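Local structure of ubiquitin-like-specific protease 2 (Saccharomyces cerevisiae, 5LNB) at residues D47-D55 with P116-F124; I128-F137 with P157-D165. The protein is a cysteine protease that removes SUMO from modified proteins, seen here as its catalytic domain from the peptidase C48 family. All coordinates share one frame; numbering follows the deposited sequence.

Interaction 1: D47-D55 with P116-F124. With ACT (acetate ion), chain B.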
# COMPACT_ATOMS: atom_id res chain seq x y z
N ASP A 47 5.40 -6.11 -17.23
CA ASP A 47 4.47 -7.13 -16.79
C ASP A 47 3.61 -6.63 -15.64
O ASP A 47 4.03 -5.76 -14.86
CB ASP A 47 5.21 -8.40 -16.37
CG ASP A 47 5.74 -9.19 -17.55
OD1 ASP A 47 5.64 -8.72 -18.70
OD2 ASP A 47 6.26 -10.30 -17.32
N TRP A 48 2.40 -7.16 -15.55
CA TRP A 48 1.55 -6.91 -14.39
C TRP A 48 2.29 -7.26 -13.11
O TRP A 48 2.94 -8.30 -13.02
CB TRP A 48 0.25 -7.73 -14.50
CG TRP A 48 -0.64 -7.57 -13.30
CD1 TRP A 48 -1.33 -6.45 -12.92
CD2 TRP A 48 -0.91 -8.56 -12.30
NE1 TRP A 48 -2.03 -6.69 -11.76
CE2 TRP A 48 -1.78 -7.98 -11.36
CE3 TRP A 48 -0.51 -9.89 -12.12
CZ2 TRP A 48 -2.25 -8.68 -10.25
CZ3 TRP A 48 -0.98 -10.58 -11.03
CH2 TRP A 48 -1.84 -9.98 -10.10
N VAL A 49 2.21 -6.38 -12.12
CA VAL A 49 2.88 -6.59 -10.85
C VAL A 49 1.99 -7.47 -9.97
O VAL A 49 0.86 -7.08 -9.65
CB VAL A 49 3.19 -5.25 -10.16
CG1 VAL A 49 3.76 -5.49 -8.79
CG2 VAL A 49 4.17 -4.43 -11.00
N ASN A 50 2.49 -8.64 -9.58
CA ASN A 50 1.64 -9.56 -8.82
C ASN A 50 1.57 -9.16 -7.34
O ASN A 50 2.27 -8.27 -6.87
CB ASN A 50 2.14 -11.01 -8.96
CG ASN A 50 3.58 -11.18 -8.50
OD1 ASN A 50 3.92 -10.89 -7.35
ND2 ASN A 50 4.43 -11.64 -9.41
N ASP A 51 0.67 -9.84 -6.61
CA ASP A 51 0.42 -9.51 -5.20
C ASP A 51 1.67 -9.67 -4.35
O ASP A 51 1.87 -8.92 -3.39
CB ASP A 51 -0.70 -10.39 -4.65
CG ASP A 51 -1.96 -10.31 -5.46
OD1 ASP A 51 -2.44 -9.18 -5.70
OD2 ASP A 51 -2.48 -11.37 -5.87
N SER A 52 2.49 -10.69 -4.64
CA SER A 52 3.67 -10.95 -3.83
C SER A 52 4.61 -9.77 -3.85
O SER A 52 5.09 -9.31 -2.81
CB SER A 52 4.38 -12.21 -4.31
OG SER A 52 3.52 -13.32 -4.23
N ILE A 53 4.91 -9.27 -5.05
CA ILE A 53 5.82 -8.15 -5.19
C ILE A 53 5.24 -6.91 -4.53
O ILE A 53 5.92 -6.21 -3.77
CB ILE A 53 6.13 -7.89 -6.68
CG1 ILE A 53 6.93 -9.06 -7.28
CG2 ILE A 53 6.86 -6.59 -6.83
CD1 ILE A 53 8.25 -9.32 -6.59
N LEU A 54 3.98 -6.63 -4.80
CA LEU A 54 3.39 -5.40 -4.27
C LEU A 54 3.28 -5.45 -2.75
O LEU A 54 3.63 -4.48 -2.07
CB LEU A 54 2.04 -5.14 -4.92
CG LEU A 54 1.53 -3.75 -4.56
CD1 LEU A 54 0.99 -3.10 -5.79
CD2 LEU A 54 0.48 -3.83 -3.44
N ASP A 55 2.78 -6.56 -2.20
CA ASP A 55 2.65 -6.63 -0.74
C ASP A 55 4.02 -6.62 -0.06
O ASP A 55 4.17 -6.02 1.01
CB ASP A 55 1.82 -7.84 -0.30
CG ASP A 55 0.33 -7.71 -0.68
OD1 ASP A 55 -0.19 -6.59 -0.62
OD2 ASP A 55 -0.31 -8.71 -1.04
N PRO A 116 -4.06 -1.32 -0.40
CA PRO A 116 -3.90 -1.46 -1.85
C PRO A 116 -5.05 -2.25 -2.45
O PRO A 116 -5.59 -3.17 -1.83
CB PRO A 116 -2.56 -2.19 -2.00
CG PRO A 116 -2.27 -2.78 -0.68
CD PRO A 116 -2.98 -1.97 0.36
N ILE A 117 -5.44 -1.88 -3.68
CA ILE A 117 -6.65 -2.37 -4.31
C ILE A 117 -6.30 -2.96 -5.67
O ILE A 117 -5.73 -2.27 -6.52
CB ILE A 117 -7.71 -1.25 -4.44
CG1 ILE A 117 -8.18 -0.84 -3.04
CG2 ILE A 117 -8.87 -1.70 -5.32
CD1 ILE A 117 -9.15 0.32 -3.02
N ASN A 118 -6.67 -4.22 -5.88
CA ASN A 118 -6.35 -4.95 -7.10
C ASN A 118 -7.67 -5.41 -7.70
O ASN A 118 -8.30 -6.34 -7.19
CB ASN A 118 -5.43 -6.13 -6.79
CG ASN A 118 -5.31 -7.11 -7.95
OD1 ASN A 118 -5.57 -6.76 -9.10
ND2 ASN A 118 -4.91 -8.34 -7.64
N ILE A 119 -8.10 -4.76 -8.78
CA ILE A 119 -9.35 -5.10 -9.45
C ILE A 119 -9.07 -5.28 -10.94
O ILE A 119 -8.53 -4.37 -11.58
CB ILE A 119 -10.43 -4.03 -9.24
CG1 ILE A 119 -10.79 -3.89 -7.76
CG2 ILE A 119 -11.67 -4.39 -10.05
CD1 ILE A 119 -11.82 -2.79 -7.50
N SER A 120 -9.44 -6.43 -11.48
CA SER A 120 -9.29 -6.71 -12.91
C SER A 120 -7.96 -6.19 -13.44
O SER A 120 -7.89 -5.48 -14.45
CB SER A 120 -10.45 -6.12 -13.71
OG SER A 120 -11.68 -6.62 -13.24
N TYR A 121 -6.88 -6.53 -12.73
CA TYR A 121 -5.51 -6.25 -13.14
C TYR A 121 -5.17 -4.77 -13.11
O TYR A 121 -4.14 -4.36 -13.66
CB TYR A 121 -5.22 -6.82 -14.53
CG TYR A 121 -5.15 -8.32 -14.52
CD1 TYR A 121 -3.95 -8.98 -14.24
CD2 TYR A 121 -6.28 -9.10 -14.75
CE1 TYR A 121 -3.86 -10.36 -14.21
CE2 TYR A 121 -6.20 -10.48 -14.73
CZ TYR A 121 -4.99 -11.11 -14.45
OH TYR A 121 -4.92 -12.49 -14.41
N HIS A 122 -6.00 -3.95 -12.47
CA HIS A 122 -5.74 -2.53 -12.28
C HIS A 122 -5.43 -2.30 -10.81
O HIS A 122 -6.29 -2.50 -9.96
CB HIS A 122 -6.95 -1.69 -12.72
CG HIS A 122 -6.81 -0.23 -12.44
ND1 HIS A 122 -7.88 0.65 -12.52
CD2 HIS A 122 -5.74 0.52 -12.09
CE1 HIS A 122 -7.47 1.87 -12.23
NE2 HIS A 122 -6.17 1.82 -11.96
N TRP A 123 -4.19 -1.88 -10.53
CA TRP A 123 -3.77 -1.52 -9.18
C TRP A 123 -4.01 -0.04 -8.91
O TRP A 123 -3.66 0.82 -9.73
CB TRP A 123 -2.28 -1.80 -8.99
CG TRP A 123 -1.88 -3.22 -8.73
CD1 TRP A 123 -1.21 -4.06 -9.59
CD2 TRP A 123 -2.05 -3.96 -7.51
NE1 TRP A 123 -0.99 -5.28 -8.99
CE2 TRP A 123 -1.49 -5.24 -7.71
CE3 TRP A 123 -2.65 -3.67 -6.28
CZ2 TRP A 123 -1.50 -6.23 -6.72
CZ3 TRP A 123 -2.66 -4.64 -5.29
CH2 TRP A 123 -2.09 -5.91 -5.52
N PHE A 124 -4.59 0.26 -7.75
CA PHE A 124 -4.51 1.59 -7.16
C PHE A 124 -4.57 1.39 -5.65
O PHE A 124 -4.53 0.26 -5.17
CB PHE A 124 -5.58 2.54 -7.74
CG PHE A 124 -7.00 2.14 -7.43
CD1 PHE A 124 -7.67 2.68 -6.34
CD2 PHE A 124 -7.68 1.25 -8.25
CE1 PHE A 124 -8.99 2.33 -6.06
CE2 PHE A 124 -9.00 0.89 -7.98
CZ PHE A 124 -9.66 1.43 -6.88
C ACT B . -6.03 -10.33 -10.32
O ACT B . -6.46 -9.29 -10.89
OXT ACT B . -5.72 -10.25 -9.11
CH3 ACT B . -5.89 -11.64 -11.04
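W48, Y121 and W123 form an aromatic cluster where the loop leading into helix 51-67 packs against the end of a beta hairpin, made by strands 112-119 and 122-129 and closed by a type I' turn from I119 to H122. This is the papain-like catalytic domain of the Ulp1 family. H122 lies by C215 and its NE2 is hydrogen-bonded to D165, consistent with the family's Cys-His-Asp triad, and W48 and W123 probably match the tryptophans that enclose the Gly-Gly tail of SUMO in relatives. W48 puts CG anti to its backbone N (chi1 177°), which lays the indole against Y121 and W123. One face of that indole meets the edge of Y121 in a T-shaped pair, planes at 69°, with Y121 CD1 3.6 Å from W48 CD2; its opposite face lies on N50 CA. The two tryptophans are nearly parallel but slid apart, so their five-membered rings barely overlap. W48 NE1 and W123 NE1 come within 3.3 Å, yet both are donors and do not bond. Instead, W123 NE1 donates a hydrogen bond to V49 O at 2.7 Å, in the carbonyl plane, tying the loop to the hairpin. W123 is itself sandwiched, with N118 CB against one face and L54 CD1 over the centre of the six-membered ring on the other, 3.6 Å from the centroid, a CH-pi contact. The other leucine methyl, L54 CD2, reaches P116 CB at 3.7 Å. N50 caps the helix, its OD1 accepting from I53 N at 3.0 Å. An acetate, probably from the crystallisation liquor, lies beside N118 with its methyl over the face of Y121. D51 OD1, which also has a weak bond from S81, takes a second weak one from N118 ND2 at 3.3 Å.

Interaction 2: I128-F137 with P157-D165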
# COMPACT_ATOMS: atom_id res chain seq x y z
N ILE A 128 -6.39 5.56 4.69
CA ILE A 128 -7.45 6.10 5.52
C ILE A 128 -6.83 6.92 6.64
O ILE A 128 -6.00 6.40 7.40
CB ILE A 128 -8.33 4.98 6.10
CG1 ILE A 128 -8.73 3.99 5.00
CG2 ILE A 128 -9.57 5.58 6.77
CD1 ILE A 128 -9.65 2.89 5.50
N THR A 129 -7.22 8.18 6.75
CA THR A 129 -6.72 9.07 7.78
C THR A 129 -7.85 9.56 8.68
O THR A 129 -9.03 9.50 8.33
CB THR A 129 -5.99 10.29 7.17
OG1 THR A 129 -6.93 11.08 6.42
CG2 THR A 129 -4.86 9.83 6.24
N ASN A 130 -7.46 10.07 9.85
CA ASN A 130 -8.33 10.69 10.85
C ASN A 130 -9.17 9.70 11.64
O ASN A 130 -10.04 10.13 12.43
CB ASN A 130 -9.26 11.75 10.23
CG ASN A 130 -8.53 13.02 9.91
OD1 ASN A 130 -7.51 13.32 10.53
ND2 ASN A 130 -9.04 13.79 8.94
N LEU A 131 -8.97 8.39 11.47
CA LEU A 131 -9.68 7.43 12.31
C LEU A 131 -9.34 7.64 13.78
O LEU A 131 -10.21 7.50 14.65
CB LEU A 131 -9.37 6.00 11.89
CG LEU A 131 -9.82 5.59 10.49
CD1 LEU A 131 -9.27 4.21 10.17
CD2 LEU A 131 -11.34 5.62 10.40
N ASP A 132 -8.09 7.99 14.08
CA ASP A 132 -7.66 8.21 15.46
C ASP A 132 -8.27 9.47 16.06
O ASP A 132 -8.12 9.69 17.27
CB ASP A 132 -6.13 8.28 15.55
CG ASP A 132 -5.54 9.47 14.81
OD1 ASP A 132 -5.97 9.76 13.67
OD2 ASP A 132 -4.64 10.12 15.38
N ALA A 133 -8.95 10.30 15.27
CA ALA A 133 -9.70 11.41 15.83
C ALA A 133 -11.14 11.04 16.15
O ALA A 133 -11.76 11.69 17.01
CB ALA A 133 -9.67 12.61 14.88
N ILE A 134 -11.68 10.01 15.51
CA ILE A 134 -13.06 9.61 15.76
C ILE A 134 -13.22 9.11 17.19
O ILE A 134 -14.12 9.55 17.92
CB ILE A 134 -13.51 8.56 14.74
CG1 ILE A 134 -13.57 9.16 13.34
CG2 ILE A 134 -14.85 7.98 15.17
CD1 ILE A 134 -14.52 10.35 13.22
N LEU A 135 -12.36 8.18 17.61
CA LEU A 135 -12.45 7.63 18.96
C LEU A 135 -12.43 8.74 20.01
O LEU A 135 -13.26 8.76 20.93
CB LEU A 135 -11.32 6.64 19.20
CG LEU A 135 -11.51 5.21 18.71
CD1 LEU A 135 -10.28 4.37 19.04
CD2 LEU A 135 -12.77 4.61 19.32
N ASP A 136 -11.47 9.66 19.91
CA ASP A 136 -11.36 10.73 20.90
C ASP A 136 -12.64 11.55 20.99
O ASP A 136 -12.96 12.09 22.05
CB ASP A 136 -10.17 11.64 20.56
CG ASP A 136 -8.90 10.86 20.25
OD1 ASP A 136 -8.95 9.61 20.25
OD2 ASP A 136 -7.85 11.50 20.00
N PHE A 137 -13.38 11.64 19.89
CA PHE A 137 -14.60 12.43 19.83
C PHE A 137 -15.73 11.80 20.65
O PHE A 137 -16.60 11.11 20.11
CB PHE A 137 -15.04 12.60 18.38
CG PHE A 137 -16.21 13.51 18.19
CD1 PHE A 137 -17.51 13.02 18.26
CD2 PHE A 137 -16.02 14.85 17.93
CE1 PHE A 137 -18.59 13.86 18.08
CE2 PHE A 137 -17.09 15.70 17.75
CZ PHE A 137 -18.38 15.20 17.83
N PRO A 157 -15.57 15.89 12.72
CA PRO A 157 -14.39 15.03 12.50
C PRO A 157 -14.57 14.18 11.25
O PRO A 157 -15.36 13.25 11.30
CB PRO A 157 -14.34 14.15 13.75
CG PRO A 157 -15.49 14.61 14.65
CD PRO A 157 -16.44 15.36 13.78
N LEU A 158 -13.87 14.50 10.16
CA LEU A 158 -14.07 13.85 8.87
C LEU A 158 -13.01 12.79 8.62
O LEU A 158 -11.81 13.07 8.72
CB LEU A 158 -14.06 14.86 7.73
CG LEU A 158 -15.30 15.76 7.64
CD1 LEU A 158 -15.20 16.67 6.43
CD2 LEU A 158 -16.56 14.90 7.58
N VAL A 159 -13.46 11.58 8.29
CA VAL A 159 -12.56 10.50 7.89
C VAL A 159 -12.28 10.66 6.40
O VAL A 159 -13.22 10.69 5.59
CB VAL A 159 -13.17 9.13 8.20
CG1 VAL A 159 -12.26 8.00 7.71
CG2 VAL A 159 -13.53 9.01 9.71
N ASN A 160 -11.01 10.75 6.03
CA ASN A 160 -10.61 10.98 4.65
C ASN A 160 -9.97 9.71 4.12
O ASN A 160 -8.98 9.22 4.68
CB ASN A 160 -9.64 12.16 4.53
CG ASN A 160 -10.27 13.48 4.95
OD1 ASN A 160 -11.43 13.75 4.64
ND2 ASN A 160 -9.52 14.30 5.67
N ILE A 161 -10.56 9.16 3.06
CA ILE A 161 -9.98 8.01 2.37
C ILE A 161 -9.20 8.58 1.19
O ILE A 161 -9.78 8.92 0.16
CB ILE A 161 -11.05 7.01 1.93
CG1 ILE A 161 -11.83 6.51 3.16
CG2 ILE A 161 -10.41 5.86 1.13
CD1 ILE A 161 -12.98 5.60 2.84
N LEU A 162 -7.89 8.71 1.37
CA LEU A 162 -7.03 9.32 0.35
C LEU A 162 -6.75 8.28 -0.73
O LEU A 162 -6.02 7.31 -0.49
CB LEU A 162 -5.75 9.84 0.99
CG LEU A 162 -5.94 10.74 2.22
CD1 LEU A 162 -4.60 11.13 2.85
CD2 LEU A 162 -6.75 12.00 1.87
N THR A 163 -7.33 8.47 -1.91
CA THR A 163 -7.33 7.49 -3.00
C THR A 163 -6.52 8.02 -4.17
O THR A 163 -6.77 9.14 -4.66
CB THR A 163 -8.77 7.20 -3.46
OG1 THR A 163 -9.59 6.93 -2.32
CG2 THR A 163 -8.81 5.98 -4.38
N PHE A 164 -5.55 7.23 -4.64
CA PHE A 164 -4.64 7.70 -5.68
C PHE A 164 -4.40 6.61 -6.72
O PHE A 164 -4.22 5.43 -6.38
CB PHE A 164 -3.30 8.19 -5.07
CG PHE A 164 -2.79 7.33 -3.93
CD1 PHE A 164 -1.78 6.39 -4.15
CD2 PHE A 164 -3.33 7.46 -2.65
CE1 PHE A 164 -1.31 5.61 -3.11
CE2 PHE A 164 -2.87 6.67 -1.61
CZ PHE A 164 -1.85 5.74 -1.83
N ASP A 165 -4.41 7.01 -7.98
CA ASP A 165 -4.43 6.10 -9.12
C ASP A 165 -3.62 6.73 -10.24
O ASP A 165 -3.85 7.89 -10.59
CB ASP A 165 -5.88 5.85 -9.57
CG ASP A 165 -5.99 4.85 -10.71
OD1 ASP A 165 -4.97 4.29 -11.15
OD2 ASP A 165 -7.13 4.63 -11.16
O HOH W 1 -6.31 13.87 6.28
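N130 leans over the start of the neighbouring strand, and nearly all of its side chain sits against one carbonyl, that of L158. Its CG lies anti to its own carbonyl carbon (chi1 -76°), which turns the amide toward L158. CB is already 3.2 Å from L158 O, CG follows at 3.5 Å, and ND2 at the tip donates to the same oxygen at 2.9 Å, in line with the C=O bond. ND2 also passes N160 ND2 at 3.3 Å, two donors that do not bond. Cutting the residue back to an alanine here would probably leave L158 O without this donor and open a gap between the loop at N130 and the backbone just before strand 159-164. Just before N130, strand 122-129 pairs antiparallel with strand 159-164 inside the five-stranded mixed sheet of the protease domain. T129 and N160 make the hydrogen-bonded pair, T129 N giving to N160 O at 2.9 Å, and I128 faces I161 in the non-hydrogen-bonded one. A water joins T129 OG1 to N160 ND2 on the side where T129 CG2 meets L162 CD1. On the other side V159 spreads its methyls: CG1 touches I128 CG2 and L131 CD2, while CG2 packs on I134 CG1 at 3.6 Å. Farther out, I134 CD1 meets P157 CB, and P157 CG rests over one face of the poorly ordered F137 ring.

In the fold
Strand 122-129 serves both contacts: its start belongs to interaction 1, its end to interaction 2, with centres about 24 Å apart on opposite sides of the chain's centre. Both are partly buried. Interaction 1, nearer that centre, buries V49, L54, P116 and W123 but exposes Y121; it joins helix and loop to a hairpin through an edge-to-face aromatic pair, a CH-pi contact and side-chain hydrogen bonds. Interaction 2 links two strands by backbone pairing, aliphatic methyls and one side-chain amide bond, the short helical segment after strand 122-129 packing on its partner; mostly buried along the strands, it ends at exposed P157 and poorly ordered F137, flanking unmodelled 138-156. The contacts meet at H122 and D165, in the likely active site.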